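Local coordinates for methyltransferase-like protein of unknown function (Silicibacter pomeroyi DSS-3, PDB 3CVO), which is of unknown function but probably transfers methyl groups from S-adenosylmethionine, like other class I methyltransferases, at residues Q9-L14 with S42-A47; V33-G38 with D124-D129; K52-V57 with T80-V85; Y110-W115 with A137-F142. All coordinates share one frame; numbering follows the deposited sequence. Where two conformers were deposited one is given.

Contact 1: residues Q9-L14 with S42-A47; sequences QMRPEL and STVVAA. With EDO (1,2-ethanediol), chain Q.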
loop_
_atom_site.group_PDB
_atom_site.type_symbol
_atom_site.label_atom_id
_atom_site.label_comp_id
_atom_site.label_asym_id
_atom_site.label_seq_id
_atom_site.Cartn_x
_atom_site.Cartn_y
_atom_site.Cartn_z
ATOM N N GLN A 9 7.558 2.188 -42.123
ATOM C CA GLN A 9 7.767 0.794 -41.650
ATOM C C GLN A 9 8.671 0.835 -40.440
ATOM O O GLN A 9 9.226 -0.203 -40.042
ATOM C CB GLN A 9 8.399 -0.072 -42.745
HETATM N N MSE A 10 8.847 2.065 -39.938
HETATM C CA MSE A 10 9.462 2.381 -38.630
HETATM C C MSE A 10 8.345 2.302 -37.559
HETATM O O MSE A 10 8.066 3.188 -36.736
HETATM C CB MSE A 10 10.140 3.739 -38.689
HETATM C CG MSE A 10 10.269 4.371 -37.387
HETATM SE SE MSE A 10 12.074 5.024 -37.099
HETATM C CE MSE A 10 11.736 6.802 -38.019
ATOM N N ARG A 11 7.724 1.156 -37.604
ATOM C CA ARG A 11 6.502 0.902 -36.873
ATOM C C ARG A 11 6.787 0.121 -35.589
ATOM O O ARG A 11 7.618 -0.776 -35.607
ATOM C CB ARG A 11 5.579 0.157 -37.826
ATOM C CG ARG A 11 4.556 -0.699 -37.230
ATOM C CD ARG A 11 3.996 -1.571 -38.357
ATOM N NE ARG A 11 2.634 -1.939 -38.063
ATOM C CZ ARG A 11 1.599 -1.156 -38.319
ATOM N NH1 ARG A 11 1.777 0.024 -38.893
ATOM N NH2 ARG A 11 0.390 -1.561 -37.999
ATOM N N PRO A 12 6.139 0.489 -34.448
ATOM C CA PRO A 12 6.370 -0.327 -33.254
ATOM C C PRO A 12 5.867 -1.719 -33.496
ATOM O O PRO A 12 4.755 -1.910 -33.963
ATOM C CB PRO A 12 5.544 0.368 -32.151
ATOM C CG PRO A 12 5.413 1.779 -32.622
ATOM C CD PRO A 12 5.399 1.724 -34.138
ATOM N N GLU A 13 6.702 -2.676 -33.168
ATOM C CA GLU A 13 6.379 -4.069 -33.430
ATOM C C GLU A 13 5.780 -4.725 -32.204
ATOM O O GLU A 13 6.182 -4.471 -31.089
ATOM C CB GLU A 13 7.630 -4.853 -33.864
ATOM N N LEU A 14 4.810 -5.582 -32.481
ATOM C CA LEU A 14 4.221 -6.506 -31.514
ATOM C C LEU A 14 5.100 -7.744 -31.387
ATOM O O LEU A 14 5.172 -8.573 -32.283
ATOM C CB LEU A 14 2.805 -6.892 -31.969
ATOM C CG LEU A 14 1.946 -7.724 -31.027
ATOM C CD1 LEU A 14 1.596 -6.923 -29.780
ATOM C CD2 LEU A 14 0.694 -8.173 -31.747
ATOM N N SER A 42 1.383 -3.296 -29.170
ATOM C CA SER A 42 -0.005 -3.615 -28.795
ATOM C C SER A 42 -0.870 -2.382 -29.005
ATOM O O SER A 42 -2.031 -2.436 -29.419
ATOM C CB SER A 42 -0.089 -4.068 -27.333
ATOM O OG SER A 42 0.550 -3.146 -26.450
ATOM N N THR A 43 -0.239 -1.252 -28.746
ATOM C CA THR A 43 -0.896 0.035 -28.799
ATOM C C THR A 43 -1.265 0.359 -30.235
ATOM O O THR A 43 -2.321 0.908 -30.495
ATOM C CB THR A 43 0.045 1.154 -28.287
ATOM O OG1 THR A 43 0.641 0.761 -27.025
ATOM C CG2 THR A 43 -0.738 2.454 -28.130
ATOM N N VAL A 44 -0.372 -0.008 -31.161
ATOM C CA VAL A 44 -0.616 0.168 -32.613
ATOM C C VAL A 44 -1.774 -0.722 -33.039
ATOM O O VAL A 44 -2.644 -0.311 -33.788
ATOM C CB VAL A 44 0.661 -0.125 -33.465
ATOM C CG1 VAL A 44 0.353 -0.099 -34.986
ATOM C CG2 VAL A 44 1.770 0.874 -33.114
ATOM N N VAL A 45 -1.781 -1.946 -32.535
ATOM C CA VAL A 45 -2.894 -2.863 -32.776
ATOM C C VAL A 45 -4.233 -2.238 -32.375
ATOM O O VAL A 45 -5.226 -2.342 -33.108
ATOM C CB VAL A 45 -2.745 -4.234 -32.078
ATOM C CG1 VAL A 45 -4.050 -5.032 -32.228
ATOM C CG2 VAL A 45 -1.565 -5.015 -32.649
ATOM N N ALA A 46 -4.236 -1.530 -31.256
ATOM C CA ALA A 46 -5.461 -0.908 -30.741
ATOM C C ALA A 46 -5.848 0.318 -31.574
ATOM O O ALA A 46 -7.023 0.539 -31.918
ATOM C CB ALA A 46 -5.283 -0.510 -29.275
ATOM N N ALA A 47 -4.824 1.096 -31.910
ATOM C CA ALA A 47 -4.966 2.340 -32.656
ATOM C C ALA A 47 -5.602 2.132 -34.020
ATOM O O ALA A 47 -6.260 3.017 -34.549
ATOM C CB ALA A 47 -3.597 3.022 -32.827
HETATM C C1 EDO Q . 1.063 -4.029 -34.853
HETATM O O1 EDO Q . 0.660 -4.598 -36.105
HETATM C C2 EDO Q . 2.570 -3.973 -34.838
HETATM O O2 EDO Q . 2.919 -2.678 -35.323
#
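The Arg11 guanidinium has the CG1 methyl of Val44 over one face, offset toward the rim and 3.3 Å from NH2, while O1 of a bound 1,2-ethanediol sits in its plane at the edge. Arg11 reaches this spot on an extended chain, its CG anti to the backbone N (chi1 155°), and NH2 goes on to a salt bridge with Glu48 beyond the helix. The other oxygen of the diol, O2, lies obliquely to the guanidinium, 2.9 Å from Arg11 NE, and gives a very short hydrogen bond of 2.4 Å to Pro12 O.

Two apolar contacts flank the diol. Val44 CG2, the branch beside the backbone N, meets the Pro12 ring at CG, 3.8 Å away, the two side chains crossing at about a right angle. Leu14 divides its methyls: CD1 lies 3.7 Å from Ser42 N, and CD2 packs against Val45 CG2 at 4.0 Å. The diol carbon C1 rests 3.6 Å from that same valine methyl. Trp70 of helix 61-73 touches Arg11, Pro12 and Val44, and Leu24 of helix 18-30 touches Leu14 and Ser42.

Helix 41-47 follows the glycine-rich loop after strand 33-37, the position of the cofactor-binding loop in class I methyltransferases. Ser42 OG and Thr43 OG1 are bonded to the Glu36 carboxylate. With no direct hydrogen bond between 9-14 and 42-47, the N-terminal segment is held to the helix by aliphatic packing and by a charge paired farther along, and the diol, probably from the crystallisation liquor, bonds Pro12 O while meeting the helix through valine methyls.

Contact 2: residues V33-G38 with D124-D129; sequences VILEYG and DVVLVD
Strands 33-37 and 125-128 run parallel, their axes 4.7 Å apart at closest and 12° from one another, paired in register from Ile34 with Val125 to Tyr37 with Val128. They are the central neighbours of the Rossmann-like sheet of class I methyltransferases. The exchange is regular: Leu35 N gives to Val125 O, Leu127 N to Leu35 O, and Tyr37 N to Leu127 O at 2.8 Å, each nearly along the C=O axis.

Ile34, Glu36, Val125 and Leu127 share one face. Val125 puts CG1 in the crowded position between its backbone N and carbonyl carbon (chi1 69°), which brings it to 3.6 Å from Ile34 CG1. Glu36 lies alongside Leu127, and its buried carboxylate is satisfied by Tyr28 among others. On the other face Val126 CG1 comes to the edge of the Tyr37 ring, 3.8 Å from CE2, while the phenol oxygen bonds to Pro111 O.

At the start of the pair Asp124 grips Val33 twice. Its N donates to Val33 O, and OD2 takes Val33 N at 2.9 Å, from above the carboxylate plane. OD2 also accepts Glu32 N, and OD1 forms a salt bridge with Arg146. An alanine here would remove the carboxylate and would probably leave the Val33 and Glu32 amides without this acceptor and Arg146 without this counter-charge, loosening the entry to the strands.

At the far end Asp129 N donates to Tyr37 O over 2.9 Å, and Gly38 sits where a beta carbon would clash with Asp129 O.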
loop_
_atom_site.group_PDB
_atom_site.type_symbol
_atom_site.label_atom_id
_atom_site.label_comp_id
_atom_site.label_asym_id
_atom_site.label_seq_id
_atom_site.Cartn_x
_atom_site.Cartn_y
_atom_site.Cartn_z
ATOM N N VAL A 33 -13.060 -0.040 -24.489
ATOM C CA VAL A 33 -12.076 0.689 -23.675
ATOM C C VAL A 33 -10.943 -0.252 -23.339
ATOM O O VAL A 33 -11.143 -1.335 -22.812
ATOM C CB VAL A 33 -12.706 1.372 -22.387
ATOM C CG1 VAL A 33 -11.655 2.200 -21.592
ATOM C CG2 VAL A 33 -13.894 2.243 -22.787
ATOM N N ILE A 34 -9.731 0.202 -23.669
ATOM C CA ILE A 34 -8.524 -0.596 -23.504
ATOM C C ILE A 34 -7.547 0.157 -22.624
ATOM O O ILE A 34 -7.272 1.296 -22.862
ATOM C CB ILE A 34 -7.809 -0.881 -24.893
ATOM C CG1 ILE A 34 -8.689 -1.740 -25.809
ATOM C CG2 ILE A 34 -6.415 -1.557 -24.662
ATOM C CD1 ILE A 34 -8.422 -1.575 -27.353
ATOM N N LEU A 35 -7.049 -0.516 -21.600
ATOM C CA LEU A 35 -6.006 0.043 -20.756
ATOM C C LEU A 35 -4.789 -0.843 -20.878
ATOM O O LEU A 35 -4.892 -2.053 -20.720
ATOM C CB LEU A 35 -6.481 0.109 -19.270
ATOM C CG LEU A 35 -5.376 0.265 -18.207
ATOM C CD1 LEU A 35 -4.632 1.604 -18.483
ATOM C CD2 LEU A 35 -5.906 0.180 -16.756
ATOM N N GLU A 36 -3.651 -0.231 -21.185
ATOM C CA GLU A 36 -2.397 -0.941 -21.255
ATOM C C GLU A 36 -1.408 -0.428 -20.259
ATOM O O GLU A 36 -1.294 0.774 -19.974
ATOM C CB GLU A 36 -1.766 -0.829 -22.659
ATOM C CG GLU A 36 -2.602 -1.146 -23.834
ATOM C CD GLU A 36 -1.791 -1.063 -25.113
ATOM O OE1 GLU A 36 -1.105 -0.018 -25.303
ATOM O OE2 GLU A 36 -1.808 -2.046 -25.918
ATOM N N TYR A 37 -0.689 -1.373 -19.687
ATOM C CA TYR A 37 0.531 -1.012 -18.969
ATOM C C TYR A 37 1.705 -1.464 -19.824
ATOM O O TYR A 37 1.852 -2.647 -20.087
ATOM C CB TYR A 37 0.559 -1.715 -17.635
ATOM C CG TYR A 37 -0.487 -1.306 -16.623
ATOM C CD1 TYR A 37 -0.287 -0.235 -15.791
ATOM C CD2 TYR A 37 -1.661 -2.042 -16.475
ATOM C CE1 TYR A 37 -1.222 0.111 -14.799
ATOM C CE2 TYR A 37 -2.600 -1.727 -15.496
ATOM C CZ TYR A 37 -2.371 -0.640 -14.655
ATOM O OH TYR A 37 -3.215 -0.303 -13.622
ATOM N N GLY A 38 2.508 -0.517 -20.280
ATOM C CA GLY A 38 3.478 -0.775 -21.329
ATOM C C GLY A 38 2.906 -0.299 -22.638
ATOM O O GLY A 38 1.724 -0.464 -22.895
ATOM N N ASP A 124 -12.550 -2.406 -20.530
ATOM C CA ASP A 124 -13.116 -3.709 -20.867
ATOM C C ASP A 124 -12.030 -4.756 -20.896
ATOM O O ASP A 124 -12.258 -5.896 -20.551
ATOM C CB ASP A 124 -13.776 -3.633 -22.218
ATOM C CG ASP A 124 -14.931 -2.644 -22.235
ATOM O OD1 ASP A 124 -15.748 -2.722 -21.302
ATOM O OD2 ASP A 124 -15.012 -1.802 -23.156
ATOM N N VAL A 125 -10.846 -4.333 -21.334
ATOM C CA VAL A 125 -9.640 -5.178 -21.338
ATOM C C VAL A 125 -8.470 -4.416 -20.767
ATOM O O VAL A 125 -8.319 -3.221 -20.960
ATOM C CB VAL A 125 -9.289 -5.726 -22.778
ATOM C CG1 VAL A 125 -8.830 -4.597 -23.698
ATOM C CG2 VAL A 125 -8.207 -6.782 -22.692
ATOM N N VAL A 126 -7.669 -5.130 -19.987
ATOM C CA VAL A 126 -6.397 -4.610 -19.461
ATOM C C VAL A 126 -5.259 -5.497 -19.905
ATOM O O VAL A 126 -5.275 -6.735 -19.766
ATOM C CB VAL A 126 -6.382 -4.521 -17.902
ATOM C CG1 VAL A 126 -4.996 -4.033 -17.347
ATOM C CG2 VAL A 126 -7.543 -3.629 -17.420
ATOM N N LEU A 127 -4.244 -4.845 -20.437
ATOM C CA LEU A 127 -3.004 -5.536 -20.778
ATOM C C LEU A 127 -1.878 -5.173 -19.820
ATOM O O LEU A 127 -1.566 -4.019 -19.623
ATOM C CB LEU A 127 -2.554 -5.158 -22.194
ATOM C CG LEU A 127 -1.175 -5.702 -22.601
ATOM C CD1 LEU A 127 -1.183 -7.261 -22.665
ATOM C CD2 LEU A 127 -0.667 -5.101 -23.933
ATOM N N VAL A 128 -1.325 -6.212 -19.209
ATOM C CA VAL A 128 -0.194 -6.090 -18.297
ATOM C C VAL A 128 1.088 -6.471 -19.063
ATOM O O VAL A 128 1.382 -7.652 -19.324
ATOM C CB VAL A 128 -0.402 -6.882 -16.980
ATOM C CG1 VAL A 128 0.880 -6.901 -16.130
ATOM C CG2 VAL A 128 -1.586 -6.294 -16.177
ATOM N N ASP A 129 1.821 -5.466 -19.515
ATOM C CA ASP A 129 2.982 -5.741 -20.344
ATOM C C ASP A 129 4.082 -4.700 -20.121
ATOM O O ASP A 129 4.811 -4.382 -21.024
ATOM C CB ASP A 129 2.537 -5.825 -21.837
ATOM C CG ASP A 129 3.616 -6.311 -22.771
ATOM O OD1 ASP A 129 4.443 -7.120 -22.341
ATOM O OD2 ASP A 129 3.590 -5.917 -23.958
#

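Contact 3: residues K52-V57 with T80-V85; sequences KHVTSV and TEVNIV. With EDO (1,2-ethanediol), chain O.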
loop_
_atom_site.group_PDB
_atom_site.type_symbol
_atom_site.label_atom_id
_atom_site.label_comp_id
_atom_site.label_asym_id
_atom_site.label_seq_id
_atom_site.Cartn_x
_atom_site.Cartn_y
_atom_site.Cartn_z
ATOM N N LYS A 52 -12.294 2.805 -30.575
ATOM C CA LYS A 52 -11.657 2.459 -29.285
ATOM C C LYS A 52 -11.188 3.651 -28.461
ATOM O O LYS A 52 -10.827 4.696 -28.979
ATOM C CB LYS A 52 -10.436 1.580 -29.495
ATOM C CG LYS A 52 -10.599 0.389 -30.406
ATOM C CD LYS A 52 -11.671 -0.587 -29.970
ATOM C CE LYS A 52 -11.675 -1.779 -30.885
ATOM N NZ LYS A 52 -12.876 -2.636 -30.714
ATOM N N HIS A 53 -11.189 3.466 -27.142
ATOM C CA HIS A 53 -10.587 4.422 -26.255
ATOM C C HIS A 53 -9.425 3.711 -25.566
ATOM O O HIS A 53 -9.646 2.735 -24.873
ATOM C CB HIS A 53 -11.586 4.910 -25.212
ATOM C CG HIS A 53 -11.013 5.904 -24.253
ATOM N ND1 HIS A 53 -11.175 7.265 -24.406
ATOM C CD2 HIS A 53 -10.246 5.736 -23.145
ATOM C CE1 HIS A 53 -10.545 7.891 -23.425
ATOM N NE2 HIS A 53 -9.982 6.986 -22.644
ATOM N N VAL A 54 -8.216 4.222 -25.810
ATOM C CA VAL A 54 -6.976 3.567 -25.423
ATOM C C VAL A 54 -6.117 4.458 -24.551
ATOM O O VAL A 54 -5.907 5.624 -24.836
ATOM C CB VAL A 54 -6.162 3.125 -26.665
ATOM C CG1 VAL A 54 -5.025 2.191 -26.221
ATOM C CG2 VAL A 54 -7.094 2.479 -27.693
ATOM N N THR A 55 -5.659 3.865 -23.447
ATOM C CA THR A 55 -4.760 4.515 -22.517
ATOM C C THR A 55 -3.626 3.562 -22.248
ATOM O O THR A 55 -3.838 2.380 -21.987
ATOM C CB THR A 55 -5.443 4.928 -21.155
ATOM O OG1 THR A 55 -6.641 5.651 -21.423
ATOM C CG2 THR A 55 -4.503 5.806 -20.320
ATOM N N SER A 56 -2.420 4.078 -22.396
ATOM C CA SER A 56 -1.212 3.273 -22.225
ATOM C C SER A 56 -0.262 3.974 -21.266
ATOM O O SER A 56 0.205 5.071 -21.503
ATOM C CB SER A 56 -0.513 3.049 -23.575
ATOM O OG SER A 56 -1.443 2.555 -24.550
ATOM N N VAL A 57 -0.014 3.300 -20.158
ATOM C CA VAL A 57 0.850 3.785 -19.094
ATOM C C VAL A 57 2.273 3.398 -19.438
ATOM O O VAL A 57 2.598 2.257 -19.744
ATOM C CB VAL A 57 0.419 3.168 -17.685
ATOM C CG1 VAL A 57 1.461 3.514 -16.552
ATOM C CG2 VAL A 57 -1.023 3.572 -17.340
ATOM N N THR A 80 -11.299 6.489 -32.845
ATOM C CA THR A 80 -10.376 5.977 -31.836
ATOM C C THR A 80 -9.450 7.059 -31.310
ATOM O O THR A 80 -8.955 7.886 -32.060
ATOM C CB THR A 80 -9.581 4.793 -32.402
ATOM O OG1 THR A 80 -10.484 3.698 -32.577
ATOM C CG2 THR A 80 -8.414 4.380 -31.475
ATOM N N GLU A 81 -9.256 7.037 -29.999
ATOM C CA GLU A 81 -8.404 8.006 -29.280
ATOM C C GLU A 81 -7.347 7.215 -28.506
ATOM O O GLU A 81 -7.665 6.229 -27.868
ATOM C CB GLU A 81 -9.265 8.837 -28.328
ATOM C CG GLU A 81 -8.484 9.753 -27.399
ATOM C CD GLU A 81 -9.364 10.478 -26.379
ATOM O OE1 GLU A 81 -10.528 10.802 -26.722
ATOM O OE2 GLU A 81 -8.885 10.733 -25.242
ATOM N N VAL A 82 -6.108 7.637 -28.599
ATOM C CA VAL A 82 -5.020 6.943 -27.921
ATOM C C VAL A 82 -4.248 7.921 -27.062
ATOM O O VAL A 82 -3.702 8.911 -27.561
ATOM C CB VAL A 82 -4.087 6.264 -28.939
ATOM C CG1 VAL A 82 -2.920 5.571 -28.218
ATOM C CG2 VAL A 82 -4.880 5.293 -29.799
ATOM N N ASN A 83 -4.205 7.648 -25.760
ATOM C CA ASN A 83 -3.482 8.506 -24.823
ATOM C C ASN A 83 -2.318 7.779 -24.189
ATOM O O ASN A 83 -2.484 6.900 -23.370
ATOM C CB ASN A 83 -4.413 9.055 -23.724
ATOM C CG ASN A 83 -5.596 9.803 -24.293
ATOM O OD1 ASN A 83 -6.745 9.488 -23.989
ATOM N ND2 ASN A 83 -5.329 10.758 -25.156
ATOM N N ILE A 84 -1.128 8.214 -24.559
ATOM C CA ILE A 84 0.114 7.667 -24.018
ATOM C C ILE A 84 0.447 8.485 -22.783
ATOM O O ILE A 84 0.582 9.701 -22.858
ATOM C CB ILE A 84 1.307 7.796 -25.011
ATOM C CG1 ILE A 84 1.007 7.112 -26.350
ATOM C CG2 ILE A 84 2.607 7.274 -24.346
ATOM C CD1 ILE A 84 0.740 5.620 -26.245
ATOM N N VAL A 85 0.533 7.810 -21.641
ATOM C CA VAL A 85 0.701 8.490 -20.338
ATOM C C VAL A 85 2.038 8.140 -19.702
ATOM O O VAL A 85 2.189 7.108 -19.090
ATOM C CB VAL A 85 -0.467 8.166 -19.354
ATOM C CG1 VAL A 85 -0.328 9.007 -18.056
ATOM C CG2 VAL A 85 -1.837 8.398 -19.986
HETATM C C1 EDO O . -8.572 9.185 -19.844
HETATM O O1 EDO O . -9.311 7.981 -20.158
HETATM C C2 EDO O . -7.066 8.963 -20.030
HETATM O O2 EDO O . -6.818 8.302 -21.286
HETATM O O HOH W 1 -12.638 8.492 -26.409
#
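The beta-alpha-beta unit formed by strand 53-58, helix 61-73 and strand 81-86 brings these two strands side by side at one margin of the sheet. Before the strands proper, Lys52 N donates to Thr80 OG1 at 2.8 Å, an almost straight bond (173°); the threonine oxygen is also bonded to Leu49 O. Thr80 OG1 is set for this by lying anti to its carbonyl carbon. The lysine chain bends at chi2, and NZ ends among the carbonyls of Ala31 and Glu29. Backbone amides and carbonyls then alternate along the parallel pair, from Glu81 N to Lys52 O through to Val85 N to Ser56 O, the last 2.8 Å long.

Strand 81-86 is outermost within the chain, as expected for the third strand in the 3-2-1-4-5-7-6 order of the class I methyltransferase sheet. The face bearing Val54, Ser56, Val82 and Ile84 is packed by helices 41-47 and 61-73: Val82 CG2 rests 4.0 Å from Val54 CB, and Ile84 folds CD1 to 3.9 Å from Ser56 CB. Ser56 OG is bonded to Glu36.

The face bearing His53, Thr55, Glu81 and Val85 is more polar. His53 and Glu81 run alongside, ring and carboxylate planes 60° apart, joined through a water that lies in the ring plane 2.8 Å from ND1 and donates to Glu81 OE1. At the other nitrogen, His53 NE2 donates to O1 of a bound 1,2-ethanediol (2.8 Å). The diol's O2 is 2.7 Å from Thr55 OG1, and Thr55 CG2 turns to Val85 CG2, 3.7 Å away.

Contact 4: residues Y110-W115 with A137-F142; sequences YPLAVW and ALATAF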
loop_
_atom_site.group_PDB
_atom_site.type_symbol
_atom_site.label_atom_id
_atom_site.label_comp_id
_atom_site.label_asym_id
_atom_site.label_seq_id
_atom_site.Cartn_x
_atom_site.Cartn_y
_atom_site.Cartn_z
ATOM N N TYR A 110 2.490 4.078 -10.777
ATOM C CA TYR A 110 2.527 3.329 -12.053
ATOM C C TYR A 110 1.327 2.373 -12.138
ATOM O O TYR A 110 0.491 2.508 -13.052
ATOM C CB TYR A 110 3.849 2.645 -12.274
ATOM C CG TYR A 110 3.999 1.955 -13.581
ATOM C CD1 TYR A 110 3.412 0.696 -13.786
ATOM C CD2 TYR A 110 4.690 2.522 -14.617
ATOM C CE1 TYR A 110 3.530 0.059 -14.981
ATOM C CE2 TYR A 110 4.846 1.865 -15.792
ATOM C CZ TYR A 110 4.263 0.627 -15.985
ATOM O OH TYR A 110 4.424 -0.038 -17.185
ATOM N N PRO A 111 1.195 1.446 -11.164
ATOM C CA PRO A 111 0.001 0.615 -11.223
ATOM C C PRO A 111 -1.300 1.366 -10.965
ATOM O O PRO A 111 -2.349 1.019 -11.546
ATOM C CB PRO A 111 0.265 -0.464 -10.137
ATOM C CG PRO A 111 1.269 0.065 -9.268
ATOM C CD PRO A 111 2.147 0.991 -10.126
ATOM N N LEU A 112 -1.265 2.368 -10.060
ATOM C CA LEU A 112 -2.506 2.893 -9.490
ATOM C C LEU A 112 -3.066 4.211 -10.061
ATOM O O LEU A 112 -4.261 4.431 -9.996
ATOM C CB LEU A 112 -2.370 3.059 -7.966
ATOM C CG LEU A 112 -2.346 1.746 -7.172
ATOM C CD1 LEU A 112 -1.786 1.931 -5.721
ATOM C CD2 LEU A 112 -3.749 1.094 -7.164
ATOM N N ALA A 113 -2.227 5.116 -10.526
ATOM C CA ALA A 113 -2.687 6.483 -10.821
ATOM C C ALA A 113 -3.771 6.531 -11.908
ATOM O O ALA A 113 -4.695 7.359 -11.865
ATOM C CB ALA A 113 -1.480 7.420 -11.214
ATOM N N VAL A 114 -3.613 5.677 -12.914
ATOM C CA VAL A 114 -4.518 5.683 -14.086
ATOM C C VAL A 114 -5.953 5.424 -13.661
ATOM O O VAL A 114 -6.899 5.942 -14.269
ATOM C CB VAL A 114 -4.040 4.681 -15.204
ATOM C CG1 VAL A 114 -4.032 3.223 -14.705
ATOM C CG2 VAL A 114 -4.846 4.874 -16.516
ATOM N N TRP A 115 -6.124 4.689 -12.571
ATOM C CA TRP A 115 -7.483 4.398 -12.055
ATOM C C TRP A 115 -8.193 5.647 -11.486
ATOM O O TRP A 115 -9.395 5.648 -11.263
ATOM C CB TRP A 115 -7.460 3.222 -11.053
ATOM C CG TRP A 115 -7.066 1.981 -11.749
ATOM C CD1 TRP A 115 -5.803 1.500 -11.918
ATOM C CD2 TRP A 115 -7.938 1.100 -12.456
ATOM N NE1 TRP A 115 -5.851 0.329 -12.632
ATOM C CE2 TRP A 115 -7.145 0.091 -13.010
ATOM C CE3 TRP A 115 -9.320 1.087 -12.692
ATOM C CZ2 TRP A 115 -7.673 -0.928 -13.784
ATOM C CZ3 TRP A 115 -9.852 0.043 -13.433
ATOM C CH2 TRP A 115 -9.034 -0.943 -13.969
ATOM N N ALA A 137 -1.647 -5.983 -12.034
ATOM C CA ALA A 137 -2.697 -6.990 -12.086
ATOM C C ALA A 137 -3.636 -6.873 -10.880
ATOM O O ALA A 137 -4.890 -6.902 -10.994
ATOM C CB ALA A 137 -2.109 -8.428 -12.210
ATOM N N LEU A 138 -3.015 -6.736 -9.718
ATOM C CA LEU A 138 -3.757 -6.528 -8.445
ATOM C C LEU A 138 -4.497 -5.207 -8.398
ATOM O O LEU A 138 -5.620 -5.169 -7.952
ATOM C CB LEU A 138 -2.860 -6.703 -7.201
ATOM C CG LEU A 138 -2.250 -8.105 -7.038
ATOM C CD1 LEU A 138 -1.469 -8.105 -5.679
ATOM C CD2 LEU A 138 -3.243 -9.221 -7.154
ATOM N N ALA A 139 -3.870 -4.151 -8.882
ATOM C CA ALA A 139 -4.494 -2.841 -8.973
ATOM C C ALA A 139 -5.805 -2.930 -9.754
ATOM O O ALA A 139 -6.811 -2.423 -9.320
ATOM C CB ALA A 139 -3.547 -1.832 -9.596
ATOM N N THR A 140 -5.789 -3.721 -10.827
ATOM C CA THR A 140 -6.961 -3.876 -11.667
ATOM C C THR A 140 -8.017 -4.597 -10.859
ATOM O O THR A 140 -9.152 -4.146 -10.765
ATOM C CB THR A 140 -6.622 -4.660 -12.956
ATOM O OG1 THR A 140 -5.653 -3.911 -13.692
ATOM C CG2 THR A 140 -7.866 -4.927 -13.815
ATOM N N ALA A 141 -7.621 -5.700 -10.225
ATOM C CA ALA A 141 -8.584 -6.567 -9.505
ATOM C C ALA A 141 -9.276 -5.768 -8.430
ATOM O O ALA A 141 -10.472 -5.885 -8.204
ATOM C CB ALA A 141 -7.899 -7.799 -8.869
ATOM N N PHE A 142 -8.500 -4.931 -7.759
ATOM C CA PHE A 142 -9.072 -4.235 -6.597
ATOM C C PHE A 142 -9.793 -2.943 -7.000
ATOM O O PHE A 142 -10.583 -2.438 -6.233
ATOM C CB PHE A 142 -8.000 -3.910 -5.571
ATOM C CG PHE A 142 -7.362 -5.114 -4.973
ATOM C CD1 PHE A 142 -8.122 -6.153 -4.523
ATOM C CD2 PHE A 142 -5.996 -5.165 -4.823
ATOM C CE1 PHE A 142 -7.540 -7.252 -3.984
ATOM C CE2 PHE A 142 -5.414 -6.239 -4.240
ATOM C CZ PHE A 142 -6.199 -7.302 -3.834
#
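Ala139 and Thr140 on helix 133-143, the helix that follows strand 125-128 in the Rossmann-like fold, receive the short helix 109-112 and the turn after it. The Ala139 methyl fits among Pro111 and Leu112: its CB lies 3.7 Å from Pro111 O and 3.8 Å from Leu112 CD2. Trp115 covers the next step of the helix. Ala139 O lies over one face of the indole, and CZ2 comes 3.6 Å from Thr140 OG1 and 3.7 Å from Thr140 CA, the two side chains crossing obliquely.

One shell out, Thr140 OG1 is tied back to Cys136 O, one turn earlier in its own helix. The indole carries its CG anti to the carbonyl carbon (chi1 -65°), and NE1 is bonded to the hydroxyl of Tyr37, so the rotation of the buried ring is fixed. A leucine here would remove the indole and its N-H, and would probably leave Tyr37 OH without that partner and Thr140 poorly packed.

Farther out, Met193 of the second subunit packs on Leu112 and Ala113. Within the turn itself, Trp115 N donates to Leu112 O at 3.2 Å, and that carbonyl oxygen lies in the indole plane, at its edge.

In the fold
Contacts 2 and 3 belong to one sheet. Strands 33-37 and 53-58 are neighbours in it, and the two centres lie 10 Å apart, with contact 3 falling within the chain that separates the halves of contact 2. Contacts 1 and 4 lie on opposite sides of the chain's centre, about 24 Å apart between centres, where helices 41-47 and 133-143 pack on the sheet. Contact 1 closes before contact 3 opens, and contact 3 before contact 4; contact 2 crosses both contact 1 and contact 4 along the chain. Glu36 reaches toward contacts 1 and 3, and Tyr37 toward contact 4. These neighbouring residues thus tie both layers to strand 33-37, which leads into the probable cofactor loop.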